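Periplasmic binding protein (Veillonella parvula, PDB 4MO9) probably captures a solute, perhaps an iron chelate, outside the cytoplasmic membrane and delivers it to an ABC importer. Local coordinates at residues A[251-256]-A[297-302]; A[201-206]-A[258-263]; A[209-214]-A[290-295]. All coordinates share one frame; numbering follows the deposited sequence.

Interaction 1 of 3, residues A[251-256]-A[297-302]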
loop_
_atom_site.group_PDB
_atom_site.type_symbol
_atom_site.label_atom_id
_atom_site.label_comp_id
_atom_site.label_asym_id
_atom_site.label_seq_id
_atom_site.Cartn_x
_atom_site.Cartn_y
_atom_site.Cartn_z
ATOM N N PHE A 251 -5.086 -0.131 -27.761
ATOM C CA PHE A 251 -5.848 0.875 -27.028
ATOM C C PHE A 251 -4.946 2.050 -26.644
ATOM O O PHE A 251 -5.321 3.213 -26.818
ATOM C CB PHE A 251 -6.463 0.233 -25.776
ATOM C CG PHE A 251 -7.450 1.104 -25.040
ATOM C CD1 PHE A 251 -7.050 1.853 -23.938
ATOM C CD2 PHE A 251 -8.788 1.136 -25.415
ATOM C CE1 PHE A 251 -7.964 2.642 -23.242
ATOM C CE2 PHE A 251 -9.703 1.920 -24.728
ATOM C CZ PHE A 251 -9.294 2.674 -23.640
ATOM N N VAL A 252 -3.750 1.749 -26.140
ATOM C CA VAL A 252 -2.831 2.795 -25.695
ATOM C C VAL A 252 -2.348 3.678 -26.855
ATOM O O VAL A 252 -2.291 4.904 -26.725
ATOM C CB VAL A 252 -1.632 2.217 -24.904
ATOM C CG1 VAL A 252 -0.663 3.318 -24.520
ATOM C CG2 VAL A 252 -2.114 1.504 -23.637
ATOM N N LEU A 253 -2.020 3.059 -27.988
ATOM C CA LEU A 253 -1.586 3.811 -29.163
ATOM C C LEU A 253 -2.674 4.781 -29.642
ATOM O O LEU A 253 -2.378 5.924 -30.004
ATOM C CB LEU A 253 -1.174 2.860 -30.293
ATOM C CG LEU A 253 -0.070 1.845 -29.970
ATOM C CD1 LEU A 253 0.241 0.940 -31.158
ATOM C CD2 LEU A 253 1.189 2.549 -29.511
ATOM N N GLU A 254 -3.925 4.327 -29.633
ATOM C CA GLU A 254 -5.043 5.134 -30.122
ATOM C C GLU A 254 -5.365 6.292 -29.179
ATOM O O GLU A 254 -5.663 7.404 -29.619
ATOM C CB GLU A 254 -6.280 4.257 -30.311
ATOM C CG GLU A 254 -6.106 3.148 -31.346
ATOM C CD GLU A 254 -7.267 2.165 -31.358
ATOM O OE1 GLU A 254 -7.823 1.879 -30.270
ATOM O OE2 GLU A 254 -7.617 1.678 -32.454
ATOM N N LYS A 255 -5.319 6.023 -27.878
ATOM C CA LYS A 255 -5.613 7.051 -26.887
ATOM C C LYS A 255 -4.503 8.088 -26.783
ATOM O O LYS A 255 -4.777 9.258 -26.518
ATOM C CB LYS A 255 -5.875 6.429 -25.512
ATOM C CG LYS A 255 -7.225 5.742 -25.390
ATOM C CD LYS A 255 -8.354 6.692 -25.769
ATOM C CE LYS A 255 -9.715 6.111 -25.414
ATOM N NZ LYS A 255 -9.964 4.833 -26.132
ATOM N N ASN A 256 -3.259 7.654 -26.997
ATOM C CA ASN A 256 -2.094 8.537 -26.907
ATOM C C ASN A 256 -2.135 9.398 -25.645
ATOM O O ASN A 256 -2.280 10.611 -25.717
ATOM C CB ASN A 256 -1.998 9.424 -28.158
ATOM C CG ASN A 256 -0.623 10.044 -28.335
ATOM O OD1 ASN A 256 0.374 9.559 -27.791
ATOM N ND2 ASN A 256 -0.562 11.123 -29.109
ATOM N N GLN A 297 5.982 -1.892 -29.412
ATOM C CA GLN A 297 5.608 -1.365 -30.722
ATOM C C GLN A 297 4.889 -0.016 -30.631
ATOM O O GLN A 297 3.877 0.120 -29.944
ATOM C CB GLN A 297 4.759 -2.393 -31.481
ATOM C CG GLN A 297 4.143 -1.889 -32.783
ATOM C CD GLN A 297 4.070 -2.962 -33.855
ATOM O OE1 GLN A 297 4.832 -3.932 -33.834
ATOM N NE2 GLN A 297 3.159 -2.787 -34.810
ATOM N N GLY A 298 5.449 0.990 -31.295
ATOM C CA GLY A 298 4.824 2.298 -31.367
ATOM C C GLY A 298 5.040 3.222 -30.180
ATOM O O GLY A 298 4.761 4.415 -30.285
ATOM N N TRP A 299 5.522 2.699 -29.053
ATOM C CA TRP A 299 5.659 3.531 -27.850
ATOM C C TRP A 299 6.635 4.695 -28.039
ATOM O O TRP A 299 6.456 5.755 -27.442
ATOM C CB TRP A 299 6.037 2.703 -26.617
ATOM C CG TRP A 299 4.852 2.081 -25.937
ATOM C CD1 TRP A 299 3.793 1.465 -26.544
ATOM C CD2 TRP A 299 4.588 2.038 -24.528
ATOM N NE1 TRP A 299 2.899 1.026 -25.599
ATOM C CE2 TRP A 299 3.356 1.371 -24.353
ATOM C CE3 TRP A 299 5.277 2.488 -23.396
ATOM C CZ2 TRP A 299 2.797 1.145 -23.095
ATOM C CZ3 TRP A 299 4.713 2.269 -22.136
ATOM C CH2 TRP A 299 3.489 1.598 -21.999
ATOM N N SER A 300 7.642 4.498 -28.895
ATOM C CA SER A 300 8.640 5.524 -29.180
ATOM C C SER A 300 7.979 6.792 -29.692
ATOM O O SER A 300 8.500 7.895 -29.510
ATOM C CB SER A 300 9.628 5.022 -30.249
ATOM O OG SER A 300 10.886 4.709 -29.682
ATOM N N ASP A 301 6.836 6.613 -30.353
ATOM C CA ASP A 301 6.116 7.702 -31.008
ATOM C C ASP A 301 4.980 8.221 -30.138
ATOM O O ASP A 301 4.231 9.106 -30.553
ATOM C CB ASP A 301 5.538 7.222 -32.338
ATOM C CG ASP A 301 6.609 6.805 -33.326
ATOM O OD1 ASP A 301 7.649 7.492 -33.410
ATOM O OD2 ASP A 301 6.403 5.790 -34.027
ATOM N N LEU A 302 4.835 7.657 -28.944
ATOM C CA LEU A 302 3.784 8.099 -28.026
ATOM C C LEU A 302 4.064 9.494 -27.481
ATOM O O LEU A 302 5.197 9.808 -27.093
ATOM C CB LEU A 302 3.611 7.117 -26.857
ATOM C CG LEU A 302 2.842 5.827 -27.155
ATOM C CD1 LEU A 302 2.758 4.924 -25.929
ATOM C CD2 LEU A 302 1.454 6.144 -27.677
#
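Val-252 extends its CG1 branch from helix 249-255 toward the loop around Trp-299 and Leu-302, at the outer end of the C-terminal lobe of this periplasmic binding protein fold. With CG1 anti to the backbone N (chi1 177°), that methyl lies 4.0 Å from Leu-302 CD1, the two side chains crossing at about a right angle, and 4.3 Å from Trp-299 CZ2. Leu-302 CD1 itself sits over one face of the indole, toward its rim, so Val-252 meets the Leu-302 methyl and the indole together. Beneath it, Tyr-203 touches Val-252 and Trp-299, while Ile-260 touches Trp-299 and Leu-302; both belong to the sheet of this lobe, on strands 201-206 and 259-263.

At the next residue, Leu-253 makes its contacts chiefly through CD2. This methyl is 3.6 Å from Gln-297 O, and it also meets Trp-299 CD1, Leu-302 CD2 and the backbone of Gly-298. A CB on Gly-298 would point at the helix and run into this methyl, and the positive phi (82°) also suits glycine.

Asn-256, the first residue beyond the helix, has positive phi. No hydrogen bond joins the two segments; instead Asn-256 OD1 accepts one from Lys-303 N, just beyond the N-cap residue Leu-302. Asn-256 and Leu-302 slide past each other in opposite directions, which brings Asn-256 OD1 to 3.6 Å from Leu-302 CD2.

Interaction 2 of 3, residues A[201-206]-A[258-263]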
loop_
_atom_site.group_PDB
_atom_site.type_symbol
_atom_site.label_atom_id
_atom_site.label_comp_id
_atom_site.label_asym_id
_atom_site.label_seq_id
_atom_site.Cartn_x
_atom_site.Cartn_y
_atom_site.Cartn_z
ATOM N N THR A 201 -4.796 13.018 -19.271
ATOM C CA THR A 201 -5.139 11.625 -19.495
ATOM C C THR A 201 -3.951 10.775 -19.068
ATOM O O THR A 201 -2.797 11.145 -19.308
ATOM C CB THR A 201 -5.482 11.347 -20.974
ATOM O OG1 THR A 201 -4.444 11.863 -21.821
ATOM C CG2 THR A 201 -6.813 11.997 -21.351
ATOM N N VAL A 202 -4.225 9.646 -18.422
ATOM C CA VAL A 202 -3.148 8.799 -17.928
ATOM C C VAL A 202 -3.384 7.315 -18.222
ATOM O O VAL A 202 -4.501 6.809 -18.056
ATOM C CB VAL A 202 -2.908 9.036 -16.407
ATOM C CG1 VAL A 202 -4.176 8.782 -15.604
ATOM C CG2 VAL A 202 -1.778 8.169 -15.893
ATOM N N TYR A 203 -2.337 6.629 -18.683
ATOM C CA TYR A 203 -2.379 5.177 -18.791
ATOM C C TYR A 203 -1.603 4.576 -17.617
ATOM O O TYR A 203 -0.442 4.937 -17.387
ATOM C CB TYR A 203 -1.816 4.683 -20.133
ATOM C CG TYR A 203 -1.582 3.190 -20.145
ATOM C CD1 TYR A 203 -2.615 2.308 -19.850
ATOM C CD2 TYR A 203 -0.327 2.661 -20.417
ATOM C CE1 TYR A 203 -2.412 0.938 -19.827
ATOM C CE2 TYR A 203 -0.111 1.291 -20.397
ATOM C CZ TYR A 203 -1.159 0.435 -20.105
ATOM O OH TYR A 203 -0.963 -0.929 -20.086
ATOM N N LEU A 204 -2.249 3.677 -16.875
ATOM C CA LEU A 204 -1.671 3.095 -15.664
ATOM C C LEU A 204 -1.424 1.611 -15.879
ATOM O O LEU A 204 -2.295 0.905 -16.388
ATOM C CB LEU A 204 -2.632 3.262 -14.484
ATOM C CG LEU A 204 -3.112 4.659 -14.093
ATOM C CD1 LEU A 204 -4.263 4.560 -13.082
ATOM C CD2 LEU A 204 -1.975 5.460 -13.492
ATOM N N GLU A 205 -0.246 1.123 -15.502
ATOM C CA GLU A 205 0.023 -0.304 -15.673
ATOM C C GLU A 205 0.934 -0.815 -14.568
ATOM O O GLU A 205 1.920 -0.149 -14.220
ATOM C CB GLU A 205 0.648 -0.606 -17.047
ATOM C CG GLU A 205 0.824 -2.114 -17.311
ATOM C CD GLU A 205 1.660 -2.434 -18.550
ATOM O OE1 GLU A 205 1.506 -1.747 -19.592
ATOM O OE2 GLU A 205 2.467 -3.398 -18.499
ATOM N N VAL A 206 0.590 -1.978 -14.007
ATOM C CA VAL A 206 1.498 -2.684 -13.105
ATOM C C VAL A 206 2.575 -3.325 -13.977
ATOM O O VAL A 206 2.269 -4.176 -14.832
ATOM C CB VAL A 206 0.775 -3.772 -12.289
ATOM C CG1 VAL A 206 1.689 -4.296 -11.179
ATOM C CG2 VAL A 206 -0.495 -3.199 -11.672
ATOM N N ASP A 258 -1.611 11.602 -22.181
ATOM C CA ASP A 258 -0.684 12.656 -21.763
ATOM C C ASP A 258 0.438 12.098 -20.887
ATOM O O ASP A 258 1.584 12.547 -20.965
ATOM C CB ASP A 258 -1.423 13.745 -20.977
ATOM C CG ASP A 258 -2.395 14.548 -21.839
ATOM O OD1 ASP A 258 -2.059 14.869 -23.001
ATOM O OD2 ASP A 258 -3.498 14.863 -21.340
ATOM N N ILE A 259 0.094 11.119 -20.051
ATOM C CA ILE A 259 1.005 10.601 -19.034
ATOM C C ILE A 259 0.919 9.067 -19.001
ATOM O O ILE A 259 -0.152 8.496 -19.214
ATOM C CB ILE A 259 0.648 11.213 -17.643
ATOM C CG1 ILE A 259 0.900 12.728 -17.653
ATOM C CG2 ILE A 259 1.416 10.539 -16.497
ATOM C CD1 ILE A 259 0.322 13.462 -16.445
ATOM N N ILE A 260 2.056 8.407 -18.784
ATOM C CA ILE A 260 2.100 6.955 -18.585
ATOM C C ILE A 260 2.768 6.725 -17.233
ATOM O O ILE A 260 3.781 7.367 -16.922
ATOM C CB ILE A 260 2.938 6.249 -19.688
ATOM C CG1 ILE A 260 2.206 6.251 -21.037
ATOM C CG2 ILE A 260 3.262 4.805 -19.288
ATOM C CD1 ILE A 260 3.079 5.742 -22.228
HETATM N N MSE A 261 2.206 5.839 -16.417
HETATM C CA MSE A 261 2.861 5.470 -15.169
HETATM C C MSE A 261 2.899 3.953 -15.056
HETATM O O MSE A 261 1.845 3.298 -15.106
HETATM C CB MSE A 261 2.139 6.091 -13.970
HETATM C CG MSE A 261 2.964 6.040 -12.690
HETATM SE SE MSE A 261 2.031 6.811 -11.155
HETATM C CE MSE A 261 1.584 8.516 -12.013
ATOM N N ILE A 262 4.110 3.401 -14.949
ATOM C CA ILE A 262 4.310 1.955 -14.832
ATOM C C ILE A 262 4.684 1.605 -13.394
ATOM O O ILE A 262 5.715 2.067 -12.904
ATOM C CB ILE A 262 5.459 1.466 -15.743
ATOM C CG1 ILE A 262 5.266 1.951 -17.186
ATOM C CG2 ILE A 262 5.583 -0.058 -15.674
ATOM C CD1 ILE A 262 4.050 1.362 -17.882
HETATM N N MSE A 263 3.881 0.786 -12.719
HETATM C CA MSE A 263 4.146 0.502 -11.304
HETATM C C MSE A 263 5.293 -0.510 -11.131
HETATM O O MSE A 263 5.377 -1.511 -11.861
HETATM C CB MSE A 263 2.871 0.037 -10.586
HETATM C CG MSE A 263 1.659 0.948 -10.834
HETATM SE SE MSE A 263 1.995 2.853 -10.532
HETATM C CE MSE A 263 0.410 3.486 -11.470
#
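The Tyr-203 ring receives Ile-260 CG2 obliquely, 4.3 Å from Tyr-203 CD2, and Phe-214 touches the same side chain. The Tyr-203 hydroxyl donates to Glu-205 OE1 at 2.6 Å, on the anti side and 33° out of the carboxylate plane. Arg-296 forms a salt bridge with that oxygen, and Gly-215 N bonds to Glu-205 OE2, so three groups bond to this buried carboxylate. A second flat group, the carboxylate of Asp-258, closes the start of the strand pair: Thr-201 N donates to Asp-258 OD2 at 3.1 Å, again on the anti side, while Thr-201 OG1 makes a weak bond to that oxygen and accepts from Asp-258 N at 2.9 Å. Asp-258 OD1 pairs with Lys-303. An alanine in place of Asp-258 would probably leave Thr-201 N without its acceptor and Lys-303 without its charge mate.

Beyond this, the amides of Tyr-203 and Glu-205 and those of Ile-259, Met-261 and Met-263 alternate as donors across the strands, ending with Met-263 N to Glu-205 O. On the face away from Tyr-203, Leu-204 CD2 lies 3.7 Å from Met-263 CE, the methionines being selenomethionine. Helices 224-230 and 324-334 cover that face, and helix 282-295 packs on Ile-262 opposite. Strands 201-206 and 259-263 run parallel, and a mostly parallel sheet between helical layers is the alpha/beta/alpha sandwich of periplasmic binding protein lobes.

Interaction 3 of 3, residues A[209-214]-A[290-295]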
loop_
_atom_site.group_PDB
_atom_site.type_symbol
_atom_site.label_atom_id
_atom_site.label_comp_id
_atom_site.label_asym_id
_atom_site.label_seq_id
_atom_site.Cartn_x
_atom_site.Cartn_y
_atom_site.Cartn_z
ATOM N N ASN A 209 5.170 -7.728 -15.558
ATOM C CA ASN A 209 5.507 -8.666 -16.619
ATOM C C ASN A 209 6.570 -8.144 -17.582
ATOM O O ASN A 209 6.912 -8.818 -18.550
ATOM C CB ASN A 209 4.243 -9.081 -17.379
ATOM C CG ASN A 209 3.269 -9.856 -16.512
ATOM O OD1 ASN A 209 3.677 -10.630 -15.646
ATOM N ND2 ASN A 209 1.975 -9.645 -16.735
ATOM N N GLY A 210 7.090 -6.945 -17.317
ATOM C CA GLY A 210 8.112 -6.360 -18.172
ATOM C C GLY A 210 7.542 -5.828 -19.478
ATOM O O GLY A 210 6.334 -5.939 -19.722
ATOM N N PRO A 211 8.407 -5.251 -20.332
ATOM C CA PRO A 211 7.966 -4.652 -21.601
ATOM C C PRO A 211 7.247 -5.634 -22.541
ATOM O O PRO A 211 6.354 -5.222 -23.281
ATOM C CB PRO A 211 9.284 -4.183 -22.239
ATOM C CG PRO A 211 10.221 -3.992 -21.077
ATOM C CD PRO A 211 9.857 -5.087 -20.112
ATOM N N GLU A 212 7.623 -6.908 -22.506
ATOM C CA GLU A 212 7.144 -7.871 -23.500
ATOM C C GLU A 212 5.715 -8.399 -23.272
ATOM O O GLU A 212 5.127 -9.005 -24.171
ATOM C CB GLU A 212 8.150 -9.027 -23.670
ATOM C CG GLU A 212 8.273 -9.977 -22.473
ATOM C CD GLU A 212 9.110 -9.417 -21.320
ATOM O OE1 GLU A 212 9.583 -8.259 -21.405
ATOM O OE2 GLU A 212 9.296 -10.150 -20.324
ATOM N N GLU A 213 5.160 -8.156 -22.086
ATOM C CA GLU A 213 3.792 -8.575 -21.774
ATOM C C GLU A 213 3.099 -7.518 -20.917
ATOM O O GLU A 213 3.645 -7.090 -19.896
ATOM C CB GLU A 213 3.802 -9.922 -21.039
ATOM C CG GLU A 213 2.417 -10.485 -20.730
ATOM C CD GLU A 213 2.465 -11.741 -19.864
ATOM O OE1 GLU A 213 3.559 -12.086 -19.362
ATOM O OE2 GLU A 213 1.404 -12.380 -19.681
ATOM N N PHE A 214 1.903 -7.090 -21.314
ATOM C CA PHE A 214 1.206 -6.048 -20.552
ATOM C C PHE A 214 0.765 -6.549 -19.187
ATOM O O PHE A 214 0.222 -7.646 -19.060
ATOM C CB PHE A 214 -0.001 -5.506 -21.321
ATOM C CG PHE A 214 0.349 -4.449 -22.336
ATOM C CD1 PHE A 214 1.449 -4.603 -23.169
ATOM C CD2 PHE A 214 -0.425 -3.304 -22.459
ATOM C CE1 PHE A 214 1.769 -3.631 -24.115
ATOM C CE2 PHE A 214 -0.110 -2.330 -23.394
ATOM C CZ PHE A 214 0.987 -2.492 -24.221
ATOM N N LYS A 290 12.830 2.720 -19.078
ATOM C CA LYS A 290 13.081 3.065 -20.476
ATOM C C LYS A 290 12.806 1.892 -21.423
ATOM O O LYS A 290 12.297 2.085 -22.528
ATOM C CB LYS A 290 14.509 3.589 -20.664
ATOM C CG LYS A 290 14.917 3.753 -22.122
ATOM C CD LYS A 290 16.289 4.401 -22.258
ATOM C CE LYS A 290 16.631 4.620 -23.721
ATOM N NZ LYS A 290 17.956 5.276 -23.890
ATOM N N ALA A 291 13.118 0.677 -20.981
ATOM C CA ALA A 291 12.903 -0.502 -21.819
ATOM C C ALA A 291 11.434 -0.699 -22.213
ATOM O O ALA A 291 11.150 -1.184 -23.315
ATOM C CB ALA A 291 13.459 -1.755 -21.148
ATOM N N PHE A 292 10.514 -0.343 -21.313
ATOM C CA PHE A 292 9.088 -0.356 -21.633
ATOM C C PHE A 292 8.789 0.478 -22.879
ATOM O O PHE A 292 8.018 0.060 -23.742
ATOM C CB PHE A 292 8.261 0.161 -20.455
ATOM C CG PHE A 292 8.010 -0.869 -19.390
ATOM C CD1 PHE A 292 8.970 -1.134 -18.420
ATOM C CD2 PHE A 292 6.815 -1.581 -19.361
ATOM C CE1 PHE A 292 8.749 -2.086 -17.441
ATOM C CE2 PHE A 292 6.582 -2.537 -18.378
ATOM C CZ PHE A 292 7.552 -2.791 -17.418
ATOM N N THR A 293 9.422 1.645 -22.980
ATOM C CA THR A 293 9.170 2.581 -24.086
ATOM C C THR A 293 9.917 2.229 -25.378
ATOM O O THR A 293 9.521 2.646 -26.480
ATOM C CB THR A 293 9.502 4.033 -23.653
ATOM O OG1 THR A 293 10.920 4.185 -23.485
ATOM C CG2 THR A 293 8.824 4.352 -22.337
ATOM N N THR A 294 10.993 1.454 -25.254
ATOM C CA THR A 294 11.800 1.096 -26.424
ATOM C C THR A 294 11.465 -0.283 -27.003
ATOM O O THR A 294 11.679 -0.527 -28.190
ATOM C CB THR A 294 13.329 1.194 -26.138
ATOM O OG1 THR A 294 13.708 0.238 -25.138
ATOM C CG2 THR A 294 13.700 2.594 -25.661
ATOM N N GLU A 295 10.955 -1.189 -26.173
ATOM C CA GLU A 295 10.687 -2.552 -26.630
ATOM C C GLU A 295 9.258 -2.720 -27.163
ATOM O O GLU A 295 8.969 -3.675 -27.893
ATOM C CB GLU A 295 10.991 -3.592 -25.532
ATOM C CG GLU A 295 12.436 -3.594 -24.991
ATOM C CD GLU A 295 13.493 -3.783 -26.077
ATOM O OE1 GLU A 295 13.900 -4.942 -26.337
ATOM O OE2 GLU A 295 13.931 -2.769 -26.670
#
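Pro-211 presses its CG over the face of the Phe-292 ring, 4.2 Å from the ring centroid and 15° off the normal, a CH-pi contact in which the two side chains cross at about a right angle. Phe-292 CG lies anti to its own carbonyl carbon (chi1 -81°), and the ring it carries lies beneath the proline. The packing here is tight: Pro-211 CG also lies 3.7 Å from Phe-292 N and 3.9 Å from Ala-291 CB, and Gly-210 C comes within 3.6 Å of Phe-292 CE2. Gly-210 has positive phi, and a CB on it would clash with Pro-211 CD.

The loop leaves the C-terminal end of strand 201-206 in the alpha/beta sandwich and forms a type I turn from Gly-210 to Glu-213, which leans on flanking helix 282-295. No hydrogen bond joins turn and helix directly, but Arg-296, next in the chain, donates to the carbonyl oxygens of both Gly-210 and Pro-211.

On the solvent side Glu-295 takes part through CB, 3.8 Å from Pro-211 CB. Past CB the Glu-295 chain bends at chi2 (-56°), and its acid end leads away from the turn.

The three contacts form a compact group in the C-terminal lobe, their centres about 12 to 13 Å apart. Along the chain the segments run 201-206, 209-214, 251-256, 258-263, 290-295 and 297-302, so all three pairings interleave. Interaction 2 joins two neighbouring strands of the five-strand sheet; interactions 1 and 3 pack on its Tyr-203 face. Ile-260 meets Trp-299 of interaction 1, and Ile-262 meets Phe-292 of interaction 3. The Val-206 side chain lies about 12 Å from the bound trimethylamine oxide, whose pocket residues Trp-45, Ala-48, Ser-73 and Arg-78 come from the N-terminal part of the chain, which is consistent with a place for this cluster in the lobe framework.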